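N-carbamoylsarcosine amidase related protein (Thermoplasma acidophilum, PDB 3EEF) probably hydrolyses N-carbamoylsarcosine or a related amide, as a zinc-containing member of the isochorismatase-like cysteine hydrolases. Local coordinates at residues 104-109 / 134-139; 130-135 / 159-164. One frame throughout, in Å; residues are numbered along the deposited sequence.

Interactions 1 and 2 lie about 11 Å apart, centre to centre, on the same side of the chain's centre, and share Arg134 and Asn135, where helix 123-133 turns into strand 137-141. Interaction 2 uses the end of that helix, and interaction 1 the turn and strand that follow. Two probable backbone hydrogen bonds join them: Tyr136 N to Ala131 O (3.1 Å) closes the helix, and Ile138 O to Thr164 N (3.1 Å) pairs neighbouring parallel strands. Ile138 CD1 also packs 3.8 Å from Tyr161 O. Both contacts lie away from the zinc site of Asp50, His52, Glu58 and His65, and both touch the second subunit.

Interaction 1 (104-109 / 134-139); sequences ILRANG and RNYRII
With CG anti to the carbonyl carbon in both residues, Leu105 (chi1 -60°) and Tyr136 (chi1 -64°) reach across from helix 101-107 and from the turn before strand 137-141, so that the phenol end of the tyrosine lies against the leucine. The extended second torsion of Leu105 lays CD1 over one face of the ring in a CH-pi contact, 4.0 Å from CD1 to the centroid of Tyr136. The methyl is offset toward the hydroxyl-bearing end, and its nearest ring atom is Tyr136 CZ, 3.6 Å from Leu105 CD1. Packing is tightest lower down the leucine, where Leu105 CB comes within 3.2 Å of Tyr136 OH.

Arg106 meets the same oxygen with its aliphatic part: Arg106 CG is 3.8 Å from Tyr136 OH. Its chain, bent at the second and third torsions, crosses the tyrosine at about a right angle, with the guanidinium plane 79° from the ring.

In the parallel sheet of the alpha/beta isochorismatase fold, helix 101-107 leads into strand 112-116, and strand 137-141 lies next to that strand; the contact joins the end of the helix to the turn that enters 137-141. Gly109, with positive phi, is the C-prime residue of the Schellman motif that ends the helix, Ile110 N bonding Leu105 O and Gly109 N bonding Arg106 O (3.0 Å). Asn108, the first residue past the helix, grips Ile104 O twice, through a nearly straight bond from ND2 (2.7 Å) and through its backbone N (3.1 Å).

Asp102 organises the polar ends, its OD1 hydrogen-bonding Tyr136 OH and its OD2 making a salt bridge with Arg106 NE. At the subunit interface, Arg106 NH2 also forms a salt bridge with Asp102 of the second subunit.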
# COMPACT_ATOMS: atom_id res chain seq x y z
N ILE A 104 -2.89 -12.25 -5.55
CA ILE A 104 -2.89 -13.49 -6.30
C ILE A 104 -1.82 -14.42 -5.73
O ILE A 104 -2.06 -15.64 -5.59
CB ILE A 104 -2.54 -13.27 -7.76
CG1 ILE A 104 -3.65 -12.49 -8.44
CG2 ILE A 104 -2.31 -14.60 -8.51
CD1 ILE A 104 -3.17 -11.79 -9.73
N LEU A 105 -0.65 -13.84 -5.44
CA LEU A 105 0.45 -14.59 -4.84
C LEU A 105 0.06 -15.12 -3.46
O LEU A 105 0.36 -16.24 -3.10
CB LEU A 105 1.69 -13.70 -4.72
CG LEU A 105 2.28 -13.11 -6.01
CD1 LEU A 105 3.55 -12.25 -5.70
CD2 LEU A 105 2.57 -14.21 -6.97
N ARG A 106 -0.58 -14.29 -2.65
CA ARG A 106 -0.98 -14.76 -1.34
C ARG A 106 -2.08 -15.81 -1.44
O ARG A 106 -2.05 -16.77 -0.70
CB ARG A 106 -1.44 -13.63 -0.45
CG ARG A 106 -0.30 -12.73 -0.03
CD ARG A 106 -0.53 -12.24 1.35
NE ARG A 106 -0.32 -10.81 1.45
CZ ARG A 106 -0.34 -10.14 2.59
NH1 ARG A 106 -0.55 -10.78 3.73
NH2 ARG A 106 -0.13 -8.84 2.58
N ALA A 107 -3.04 -15.62 -2.35
CA ALA A 107 -4.16 -16.57 -2.47
C ALA A 107 -3.68 -17.96 -2.90
O ALA A 107 -4.34 -18.95 -2.64
CB ALA A 107 -5.22 -16.07 -3.44
N ASN A 108 -2.56 -18.02 -3.61
CA ASN A 108 -2.04 -19.31 -4.06
C ASN A 108 -0.85 -19.75 -3.16
O ASN A 108 -0.06 -20.57 -3.54
CB ASN A 108 -1.66 -19.26 -5.56
CG ASN A 108 -2.89 -19.03 -6.52
OD1 ASN A 108 -3.41 -19.97 -7.14
ND2 ASN A 108 -3.32 -17.79 -6.66
N GLY A 109 -0.77 -19.20 -1.94
CA GLY A 109 0.23 -19.61 -0.94
C GLY A 109 1.70 -19.42 -1.31
O GLY A 109 2.57 -20.08 -0.72
N ARG A 134 7.94 -7.52 0.52
CA ARG A 134 6.83 -8.38 0.89
C ARG A 134 7.29 -9.82 1.22
O ARG A 134 6.49 -10.73 1.19
CB ARG A 134 5.82 -8.41 -0.26
CG ARG A 134 5.04 -7.14 -0.40
CD ARG A 134 4.48 -6.96 -1.79
NE ARG A 134 3.81 -5.68 -1.83
CZ ARG A 134 4.40 -4.50 -2.01
NH1 ARG A 134 5.70 -4.41 -2.20
NH2 ARG A 134 3.66 -3.41 -1.97
N ASN A 135 8.59 -10.02 1.48
CA ASN A 135 9.11 -11.27 2.02
C ASN A 135 9.02 -12.50 1.10
O ASN A 135 9.08 -13.63 1.58
CB ASN A 135 8.42 -11.59 3.37
CG ASN A 135 9.31 -12.40 4.34
OD1 ASN A 135 10.52 -12.16 4.48
ND2 ASN A 135 8.68 -13.36 5.03
N TYR A 136 8.90 -12.28 -0.20
CA TYR A 136 9.10 -13.33 -1.18
C TYR A 136 10.59 -13.61 -1.38
O TYR A 136 11.42 -12.70 -1.23
CB TYR A 136 8.50 -12.93 -2.53
CG TYR A 136 7.01 -12.77 -2.45
CD1 TYR A 136 6.19 -13.89 -2.43
CD2 TYR A 136 6.43 -11.53 -2.31
CE1 TYR A 136 4.82 -13.78 -2.32
CE2 TYR A 136 5.05 -11.39 -2.17
CZ TYR A 136 4.25 -12.52 -2.18
OH TYR A 136 2.89 -12.42 -2.06
N ARG A 137 10.93 -14.85 -1.71
CA ARG A 137 12.25 -15.14 -2.29
C ARG A 137 12.17 -14.87 -3.78
O ARG A 137 11.08 -14.89 -4.37
CB ARG A 137 12.69 -16.59 -2.07
CG ARG A 137 12.88 -16.97 -0.60
CD ARG A 137 14.09 -16.28 0.07
NE ARG A 137 15.34 -16.41 -0.69
CZ ARG A 137 16.03 -17.55 -0.88
NH1 ARG A 137 15.61 -18.72 -0.38
NH2 ARG A 137 17.18 -17.54 -1.59
N ILE A 138 13.34 -14.59 -4.38
CA ILE A 138 13.40 -14.13 -5.74
C ILE A 138 14.33 -14.96 -6.61
O ILE A 138 15.48 -15.20 -6.23
CB ILE A 138 13.86 -12.66 -5.82
CG1 ILE A 138 12.91 -11.74 -5.01
CG2 ILE A 138 13.96 -12.21 -7.31
CD1 ILE A 138 13.47 -10.33 -4.57
N ILE A 139 13.85 -15.34 -7.79
CA ILE A 139 14.62 -16.01 -8.79
C ILE A 139 14.44 -15.23 -10.07
O ILE A 139 13.32 -14.81 -10.37
CB ILE A 139 14.10 -17.48 -9.02
CG1 ILE A 139 14.26 -18.30 -7.73
CG2 ILE A 139 14.78 -18.16 -10.23
CD1 ILE A 139 13.66 -19.72 -7.82

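Interaction 2 (130-135 / 159-164); sequences DALYRN and RVYGAT
The C-terminal ends of helices 123-133 and 153-161, which lead into the adjacent parallel strands 137-141 and 164-166, meet through Leu132 and the pair Val160-Tyr161. The closest backbones are those of Leu132 and Tyr161, 6.6 Å apart between CA atoms. A single methyl does the touching: Leu132 CD2 lies 4.1 Å from Tyr161 CD1, at the ring's edge and near its plane, and 4.0 Å from Val160 O. Leu132 reaches there with CG anti to the backbone N (chi1 -171°), which carries the isobutyl group across to the other helix. Val160 CG1 sits over one face of the Tyr161 ring, offset toward the rim, so the ring is packed by its own neighbour as well as by Leu132.

Beyond the two helices, the fourth subunit supplies polar partners: its Tyr93 hydroxyl hydrogen-bonds Val160 O, and His126 NE2 of that subunit pairs with Tyr161 OH. Leu132 also packs on this Tyr93, which places the contact at the subunit interface.

The helix carrying Leu132 is secured at its end by Arg134, which folds back on Asp130. Arg134 NH1 gives a hydrogen bond of 2.9 Å to Asp130 O, which lies in the guanidinium plane, while Arg134 N reaches the same oxygen at 3.2 Å from the opposite face of the carbonyl plane. A salt bridge from Arg134 NH1 to Asp130 OD1 (3.3 Å) adds to the grip. Asn135, with positive phi, is the C-prime residue of a Schellman motif, Tyr136 N bonding Ala131 O and Asn135 N bonding Leu132 O (2.9 Å). Such apolar packing between consecutive connecting helices is typical of the layered parallel alpha/beta fold of the isochorismatase family.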
# COMPACT_ATOMS: atom_id res chain seq x y z
N ASP A 130 9.97 -4.80 -4.79
CA ASP A 130 8.70 -4.91 -4.07
C ASP A 130 8.45 -6.31 -3.52
O ASP A 130 7.79 -6.44 -2.50
CB ASP A 130 7.54 -4.51 -4.95
CG ASP A 130 7.26 -3.01 -4.90
OD1 ASP A 130 7.63 -2.37 -3.89
OD2 ASP A 130 6.67 -2.49 -5.88
N ALA A 131 8.91 -7.33 -4.25
CA ALA A 131 8.83 -8.74 -3.85
C ALA A 131 9.56 -8.93 -2.54
O ALA A 131 9.05 -9.54 -1.61
CB ALA A 131 9.47 -9.61 -4.94
N LEU A 132 10.78 -8.38 -2.48
CA LEU A 132 11.60 -8.39 -1.28
C LEU A 132 10.94 -7.77 -0.08
O LEU A 132 10.88 -8.37 0.96
CB LEU A 132 12.91 -7.67 -1.53
CG LEU A 132 13.91 -7.87 -0.37
CD1 LEU A 132 14.23 -9.36 -0.20
CD2 LEU A 132 15.15 -7.09 -0.64
N TYR A 133 10.46 -6.54 -0.21
CA TYR A 133 9.72 -5.89 0.87
C TYR A 133 8.58 -6.78 1.42
O TYR A 133 8.27 -6.77 2.61
CB TYR A 133 9.08 -4.61 0.37
CG TYR A 133 9.99 -3.54 -0.24
CD1 TYR A 133 11.38 -3.68 -0.27
CD2 TYR A 133 9.45 -2.38 -0.76
CE1 TYR A 133 12.18 -2.70 -0.80
CE2 TYR A 133 10.24 -1.38 -1.29
CZ TYR A 133 11.60 -1.55 -1.31
OH TYR A 133 12.40 -0.59 -1.85
N ARG A 134 7.94 -7.52 0.52
CA ARG A 134 6.83 -8.38 0.89
C ARG A 134 7.29 -9.82 1.22
O ARG A 134 6.49 -10.73 1.19
CB ARG A 134 5.82 -8.41 -0.26
CG ARG A 134 5.04 -7.14 -0.40
CD ARG A 134 4.48 -6.96 -1.79
NE ARG A 134 3.81 -5.68 -1.83
CZ ARG A 134 4.40 -4.50 -2.01
NH1 ARG A 134 5.70 -4.41 -2.20
NH2 ARG A 134 3.66 -3.41 -1.97
N ASN A 135 8.59 -10.02 1.48
CA ASN A 135 9.11 -11.27 2.02
C ASN A 135 9.02 -12.50 1.10
O ASN A 135 9.08 -13.63 1.58
CB ASN A 135 8.42 -11.59 3.37
CG ASN A 135 9.31 -12.40 4.34
OD1 ASN A 135 10.52 -12.16 4.48
ND2 ASN A 135 8.68 -13.36 5.03
N ARG A 159 23.32 -9.10 -5.24
CA ARG A 159 23.85 -8.38 -4.08
C ARG A 159 22.76 -7.60 -3.32
O ARG A 159 22.82 -7.47 -2.09
CB ARG A 159 24.98 -7.46 -4.50
N VAL A 160 21.77 -7.07 -4.04
CA VAL A 160 20.79 -6.17 -3.43
C VAL A 160 19.42 -6.81 -3.10
O VAL A 160 18.77 -6.44 -2.12
CB VAL A 160 20.58 -4.93 -4.28
CG1 VAL A 160 19.53 -3.99 -3.57
CG2 VAL A 160 21.93 -4.25 -4.54
N TYR A 161 18.98 -7.76 -3.91
CA TYR A 161 17.74 -8.46 -3.64
C TYR A 161 17.93 -9.92 -3.24
O TYR A 161 16.94 -10.65 -3.18
CB TYR A 161 16.83 -8.38 -4.88
CG TYR A 161 16.61 -6.98 -5.34
CD1 TYR A 161 16.17 -5.99 -4.45
CD2 TYR A 161 16.86 -6.61 -6.64
CE1 TYR A 161 16.00 -4.69 -4.85
CE2 TYR A 161 16.68 -5.28 -7.07
CZ TYR A 161 16.25 -4.35 -6.17
OH TYR A 161 16.08 -3.06 -6.58
N GLY A 162 19.17 -10.34 -2.98
CA GLY A 162 19.48 -11.73 -2.68
C GLY A 162 18.94 -12.72 -3.69
O GLY A 162 18.73 -13.88 -3.36
N ALA A 163 18.72 -12.28 -4.93
CA ALA A 163 18.13 -13.14 -5.97
C ALA A 163 19.08 -14.26 -6.34
O ALA A 163 20.31 -14.07 -6.32
CB ALA A 163 17.78 -12.36 -7.24
N THR A 164 18.51 -15.42 -6.67
CA THR A 164 19.30 -16.46 -7.29
C THR A 164 18.99 -16.43 -8.77
O THR A 164 17.82 -16.35 -9.17
CB THR A 164 18.99 -17.83 -6.72
OG1 THR A 164 17.65 -18.17 -7.07
CG2 THR A 164 19.11 -17.86 -5.21